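Local coordinates for fiber protein 2 (PDB 2VTW) that forms the trimeric receptor-binding head of the short fibre, a capsid spike that probably attaches the virus to its host cell, at residues A6-T11 / F34-N39; E132-I137 / V149-T154. All blocks are in the same frame, centred on the assembly; numbering follows the deposited sequence.

Interaction 1 (A6-T11 / F34-N39); sequences AFTSGT and FLQQIN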
loop_
_atom_site.group_PDB
_atom_site.type_symbol
_atom_site.label_atom_id
_atom_site.label_comp_id
_atom_site.label_asym_id
_atom_site.label_seq_id
_atom_site.Cartn_x
_atom_site.Cartn_y
_atom_site.Cartn_z
ATOM N N ALA A 6 -17.948 6.007 -5.075
ATOM C CA ALA A 6 -17.172 6.811 -4.116
ATOM C C ALA A 6 -18.030 7.274 -2.949
ATOM O O ALA A 6 -19.196 7.625 -3.149
ATOM C CB ALA A 6 -16.595 8.046 -4.833
ATOM N N PHE A 7 -17.456 7.295 -1.746
ATOM C CA PHE A 7 -18.050 7.929 -0.559
ATOM C C PHE A 7 -17.027 8.910 0.082
ATOM O O PHE A 7 -15.826 8.596 0.168
ATOM C CB PHE A 7 -18.462 6.857 0.454
ATOM C CG PHE A 7 -18.974 7.395 1.756
ATOM C CD1 PHE A 7 -20.142 8.167 1.806
ATOM C CD2 PHE A 7 -18.323 7.098 2.955
ATOM C CE1 PHE A 7 -20.627 8.637 3.022
ATOM C CE2 PHE A 7 -18.809 7.573 4.183
ATOM C CZ PHE A 7 -19.969 8.335 4.210
ATOM N N THR A 8 -17.503 10.085 0.506
ATOM C CA THR A 8 -16.693 11.115 1.164
ATOM C C THR A 8 -17.409 11.577 2.419
ATOM O O THR A 8 -18.614 11.834 2.398
ATOM C CB THR A 8 -16.473 12.332 0.261
ATOM O OG1 THR A 8 -15.950 11.890 -0.989
ATOM C CG2 THR A 8 -15.501 13.349 0.895
ATOM N N SER A 9 -16.672 11.687 3.511
ATOM C CA SER A 9 -17.228 12.179 4.760
ATOM C C SER A 9 -16.155 12.926 5.540
ATOM O O SER A 9 -14.970 12.670 5.379
ATOM C CB SER A 9 -17.737 11.020 5.602
ATOM O OG SER A 9 -18.266 11.464 6.840
ATOM N N GLY A 10 -16.590 13.838 6.400
ATOM C CA GLY A 10 -15.672 14.585 7.279
ATOM C C GLY A 10 -15.428 15.943 6.688
ATOM O O GLY A 10 -16.133 16.328 5.764
ATOM N N THR A 11 -14.420 16.654 7.209
ATOM C CA THR A 11 -14.068 18.009 6.728
ATOM C C THR A 11 -12.776 18.039 5.932
ATOM O O THR A 11 -11.718 17.636 6.420
ATOM C CB THR A 11 -13.913 19.048 7.894
ATOM O OG1 THR A 11 -13.126 18.487 8.970
ATOM C CG2 THR A 11 -15.281 19.476 8.399
ATOM N N PHE A 34 -10.959 13.269 7.499
ATOM C CA PHE A 34 -11.472 13.288 6.166
ATOM C C PHE A 34 -11.304 11.886 5.581
ATOM O O PHE A 34 -10.187 11.346 5.534
ATOM C CB PHE A 34 -10.762 14.344 5.356
ATOM C CG PHE A 34 -11.468 14.698 4.091
ATOM C CD1 PHE A 34 -12.828 15.001 4.091
ATOM C CD2 PHE A 34 -10.799 14.735 2.894
ATOM C CE1 PHE A 34 -13.488 15.332 2.936
ATOM C CE2 PHE A 34 -11.473 15.064 1.721
ATOM C CZ PHE A 34 -12.828 15.352 1.761
ATOM N N LEU A 35 -12.432 11.313 5.157
ATOM C CA LEU A 35 -12.558 9.917 4.712
ATOM C C LEU A 35 -13.027 9.911 3.268
ATOM O O LEU A 35 -14.062 10.501 2.945
ATOM C CB LEU A 35 -13.595 9.206 5.585
ATOM C CG LEU A 35 -14.045 7.797 5.185
ATOM C CD1 LEU A 35 -12.813 6.851 5.196
ATOM C CD2 LEU A 35 -15.157 7.283 6.141
ATOM N N GLN A 36 -12.253 9.299 2.379
ATOM C CA GLN A 36 -12.608 9.204 0.966
ATOM C C GLN A 36 -12.401 7.754 0.581
ATOM O O GLN A 36 -11.270 7.250 0.673
ATOM C CB GLN A 36 -11.721 10.115 0.126
ATOM C CG GLN A 36 -11.984 11.627 0.358
ATOM C CD GLN A 36 -10.946 12.518 -0.268
ATOM O OE1 GLN A 36 -9.868 12.684 0.293
ATOM N NE2 GLN A 36 -11.251 13.091 -1.439
ATOM N N GLN A 37 -13.488 7.068 0.226
ATOM C CA GLN A 37 -13.455 5.644 -0.183
ATOM C C GLN A 37 -13.933 5.460 -1.618
ATOM O O GLN A 37 -14.780 6.224 -2.105
ATOM C CB GLN A 37 -14.332 4.819 0.724
ATOM C CG GLN A 37 -13.918 4.867 2.176
ATOM C CD GLN A 37 -14.857 4.128 3.076
ATOM O OE1 GLN A 37 -15.995 4.552 3.273
ATOM N NE2 GLN A 37 -14.388 3.021 3.660
ATOM N N ILE A 38 -13.371 4.469 -2.305
ATOM C CA ILE A 38 -13.870 4.043 -3.604
ATOM C C ILE A 38 -14.077 2.518 -3.575
ATOM O O ILE A 38 -13.343 1.792 -2.877
ATOM C CB ILE A 38 -12.975 4.505 -4.822
ATOM C CG1 ILE A 38 -11.597 3.877 -4.762
ATOM C CG2 ILE A 38 -12.886 6.108 -4.918
ATOM C CD1 ILE A 38 -10.837 3.791 -6.115
ATOM N N ASN A 39 -15.122 2.053 -4.261
ATOM C CA ASN A 39 -15.358 0.622 -4.477
ATOM C C ASN A 39 -15.185 0.451 -5.961
ATOM O O ASN A 39 -15.913 1.070 -6.734
ATOM C CB ASN A 39 -16.762 0.176 -4.047
ATOM C CG ASN A 39 -17.017 -1.353 -4.226
ATOM O OD1 ASN A 39 -16.471 -1.997 -5.100
ATOM N ND2 ASN A 39 -17.898 -1.892 -3.424
HETATM O O HOH W 1 -14.056 13.060 -2.622
#
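Phe7 and Ser9 pair with Gln37 and Leu35 through four backbone hydrogen bonds, joining the two arms of the antiparallel hairpin made by strands 4-23 and 28-40. The bonds alternate with the non-hydrogen-bonded pairs Ala6-Ile38 and Thr8-Gln36; the shortest, Gln37 N to Phe7 O, is 2.8 Å and almost straight at 172°.

On the face carrying Phe7 and Leu35, Phe7 CG stands anti to the backbone N (chi1 175°) and the side chain lies beside that of Gln37. The ring edge meets the amide, Phe7 CD2 3.5 Å from Gln37 OE1, with ring and amide planes 56° apart, while Phe7 CE2 lies 4.2 Å from Leu35 CD2. Gln37 suits this inner position because its NE2 bonds Thr46 OG1.

On the other face, the Thr8 methyl CG2 rests 3.5 Å from Phe34 CZ, leaving OG1 for a water 2.8 Å away; the same water accepts from Gln36 NE2 at 3.0 Å. At Gly10 a CB would press on Ser9 O and crowd Phe34 CA, which suits glycine here.

Ala6, Gln36 and Ile38 pack against Met41, Pro197 and Thr40 of the second subunit, while strand 43-53 continues the sheet beyond 34-39 and strand 92-94 flanks 6-11.

Interaction 2 (E132-I137 / V149-T154); sequences ESYRPI and VRMQVT. With SO4 (sulfate ion), chain N.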
loop_
_atom_site.group_PDB
_atom_site.type_symbol
_atom_site.label_atom_id
_atom_site.label_comp_id
_atom_site.label_asym_id
_atom_site.label_seq_id
_atom_site.Cartn_x
_atom_site.Cartn_y
_atom_site.Cartn_z
ATOM N N GLU A 132 1.267 -0.018 8.543
ATOM C CA GLU A 132 1.896 0.985 7.699
ATOM C C GLU A 132 2.539 2.085 8.549
ATOM O O GLU A 132 1.997 2.466 9.572
ATOM C CB GLU A 132 0.849 1.616 6.794
ATOM C CG GLU A 132 0.254 0.676 5.732
ATOM C CD GLU A 132 1.148 0.425 4.520
ATOM O OE1 GLU A 132 2.399 0.667 4.539
ATOM O OE2 GLU A 132 0.559 -0.032 3.517
ATOM N N SER A 133 3.674 2.616 8.107
ATOM C CA SER A 133 4.422 3.611 8.886
ATOM C C SER A 133 4.232 5.005 8.337
ATOM O O SER A 133 4.391 5.222 7.157
ATOM C CB SER A 133 5.911 3.243 8.938
ATOM O OG SER A 133 6.086 1.913 9.468
ATOM N N TYR A 134 3.858 5.952 9.202
ATOM C CA TYR A 134 3.673 7.352 8.790
ATOM C C TYR A 134 4.444 8.293 9.693
ATOM O O TYR A 134 4.719 7.999 10.855
ATOM C CB TYR A 134 2.179 7.786 8.827
ATOM C CG TYR A 134 1.335 6.979 7.927
ATOM C CD1 TYR A 134 0.930 7.453 6.685
ATOM C CD2 TYR A 134 0.951 5.706 8.311
ATOM C CE1 TYR A 134 0.163 6.649 5.845
ATOM C CE2 TYR A 134 0.203 4.915 7.495
ATOM C CZ TYR A 134 -0.176 5.384 6.264
ATOM O OH TYR A 134 -0.933 4.534 5.504
ATOM N N ARG A 135 4.784 9.433 9.134
ATOM C CA ARG A 135 5.206 10.546 9.956
ATOM C C ARG A 135 4.146 11.637 9.857
ATOM O O ARG A 135 3.857 12.122 8.770
ATOM C CB ARG A 135 6.569 11.073 9.534
ATOM C CG ARG A 135 7.051 12.201 10.432
ATOM C CD ARG A 135 8.322 12.849 9.924
ATOM N NE ARG A 135 9.507 12.040 10.233
ATOM C CZ ARG A 135 10.352 11.513 9.343
ATOM N NH1 ARG A 135 10.209 11.701 8.051
ATOM N NH2 ARG A 135 11.408 10.815 9.772
ATOM N N PRO A 136 3.592 12.039 11.008
ATOM C CA PRO A 136 2.628 13.128 11.031
ATOM C C PRO A 136 3.279 14.513 11.144
ATOM O O PRO A 136 4.488 14.629 11.374
ATOM C CB PRO A 136 1.846 12.847 12.302
ATOM C CG PRO A 136 2.849 12.301 13.219
ATOM C CD PRO A 136 3.860 11.539 12.373
ATOM N N ILE A 137 2.436 15.533 11.042
ATOM C CA ILE A 137 2.808 16.938 11.188
ATOM C C ILE A 137 2.334 17.453 12.573
ATOM O O ILE A 137 1.190 17.187 12.980
ATOM C CB ILE A 137 2.117 17.770 10.099
ATOM C CG1 ILE A 137 3.026 17.971 8.879
ATOM C CG2 ILE A 137 1.747 19.141 10.636
ATOM C CD1 ILE A 137 3.724 19.317 8.855
ATOM N N VAL A 149 0.168 2.667 11.685
ATOM C CA VAL A 149 -1.252 2.349 11.731
ATOM C C VAL A 149 -1.501 0.876 11.374
ATOM O O VAL A 149 -1.142 0.427 10.270
ATOM C CB VAL A 149 -2.043 3.259 10.770
ATOM C CG1 VAL A 149 -3.547 3.099 11.015
ATOM C CG2 VAL A 149 -1.612 4.740 10.937
ATOM N N ARG A 150 -2.084 0.132 12.315
ATOM C CA ARG A 150 -2.609 -1.216 12.059
ATOM C C ARG A 150 -4.037 -1.138 11.523
ATOM O O ARG A 150 -4.871 -0.441 12.077
ATOM C CB ARG A 150 -2.571 -2.053 13.323
ATOM C CG ARG A 150 -2.959 -3.536 13.118
ATOM C CD ARG A 150 -1.871 -4.298 12.455
ATOM N NE ARG A 150 -0.685 -4.395 13.293
ATOM C CZ ARG A 150 0.425 -5.046 12.967
ATOM N NH1 ARG A 150 0.539 -5.645 11.800
ATOM N NH2 ARG A 150 1.434 -5.097 13.831
ATOM N N MET A 151 -4.318 -1.852 10.432
ATOM C CA MET A 151 -5.629 -1.798 9.805
ATOM C C MET A 151 -6.244 -3.215 9.733
ATOM O O MET A 151 -5.625 -4.152 9.205
ATOM C CB MET A 151 -5.525 -1.149 8.443
ATOM C CG MET A 151 -4.833 0.231 8.464
ATOM S SD MET A 151 -4.222 0.673 6.840
ATOM C CE MET A 151 -2.932 1.820 7.270
ATOM N N GLN A 152 -7.453 -3.354 10.302
ATOM C CA GLN A 152 -8.063 -4.648 10.525
ATOM C C GLN A 152 -9.580 -4.567 10.334
ATOM O O GLN A 152 -10.289 -3.907 11.111
ATOM C CB GLN A 152 -7.732 -5.151 11.924
ATOM C CG GLN A 152 -8.268 -6.560 12.268
ATOM C CD GLN A 152 -8.282 -6.781 13.765
ATOM O OE1 GLN A 152 -7.240 -6.982 14.388
ATOM N NE2 GLN A 152 -9.467 -6.710 14.362
ATOM N N VAL A 153 -10.077 -5.219 9.286
ATOM C CA VAL A 153 -11.528 -5.416 9.162
ATOM C C VAL A 153 -11.969 -6.353 10.305
ATOM O O VAL A 153 -11.391 -7.420 10.516
ATOM C CB VAL A 153 -11.900 -5.988 7.818
ATOM C CG1 VAL A 153 -13.372 -6.427 7.797
ATOM C CG2 VAL A 153 -11.621 -4.966 6.739
ATOM N N THR A 154 -12.980 -5.930 11.048
ATOM C CA THR A 154 -13.321 -6.545 12.330
ATOM C C THR A 154 -14.840 -6.672 12.465
ATOM O O THR A 154 -15.564 -5.746 12.110
ATOM C CB THR A 154 -12.845 -5.638 13.506
ATOM O OG1 THR A 154 -11.454 -5.285 13.339
ATOM C CG2 THR A 154 -13.052 -6.325 14.807
HETATM S S SO4 N . 13.531 12.181 12.409
HETATM O O1 SO4 N . 12.604 11.035 12.375
HETATM O O2 SO4 N . 12.817 13.415 12.752
HETATM O O3 SO4 N . 14.467 11.958 13.500
HETATM O O4 SO4 N . 14.267 12.367 11.154
#
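Val149 N donates to Glu132 O at 2.8 Å, the shortest polar bond between these segments, with the donor nearly in line with the acceptor's C=O. The return bond, Glu132 N to Val149 O, is 3.0 Å long, so the two residues form one antiparallel hydrogen-bonded pair in the beta hairpin of strands 129-140 and 147-157. The pairing continues on either side with residues outside the segments, Tyr134 with Ile147 and Met151 with Val130; across the segments the remaining contact is made by side chains.

Met151 reaches across to Glu132 and Tyr134. Its flexible, unbranched chain runs extended beyond CG and delivers CE to two partners: Glu132 CG at 3.7 Å, where the side chains cross at about a right angle, and Tyr134 OH at 3.8 Å, where they meet tip to tip with CE at the ring edge. Val149 adds its CG2 methyl 3.8 Å from Tyr134 CD2. Phe169 and Val192 extend this apolar cluster, which suits the buried Val, Met and Tyr.

Glu132 bends at chi2 (-77°), turning its carboxylate away from Met151 to lie close to the Glu132 carboxylates of the other two subunits; such crowding would tend to favour protonation of some of them. Ser133 to Arg135 pair with a strand of the second subunit, carrying the sheet across the interface. There Arg135 NH1 bonds Arg127 O of that subunit, and a sulfate, probably from the crystallisation liquor, accepts from Arg135 NH2 and from Arg127 NH2 of the second subunit; Arg135 NH2 lies 2.9 Å from sulfate O1.

Interaction 1 closes before interaction 2 opens along the chain, so the two are hairpins in series rather than nested. Their centres lie about 17 Å apart and their nearest atoms about 9 Å, without touching, yet both belong to the connected beta framework of the head, a beta-sandwich as in other adenovirus fibre heads. Strand 43-53 pairs with strand 28-40 of the first hairpin and with strand 185-197, which in turn pairs with strand 129-140 of the second; a further route runs through strands 71-76 and 163-173. Both contacts also meet the second subunit: residues 6-11 and 34-39 by side-chain packing, residues 132-137 by strand pairing as well. Both hairpins thus border a subunit interface.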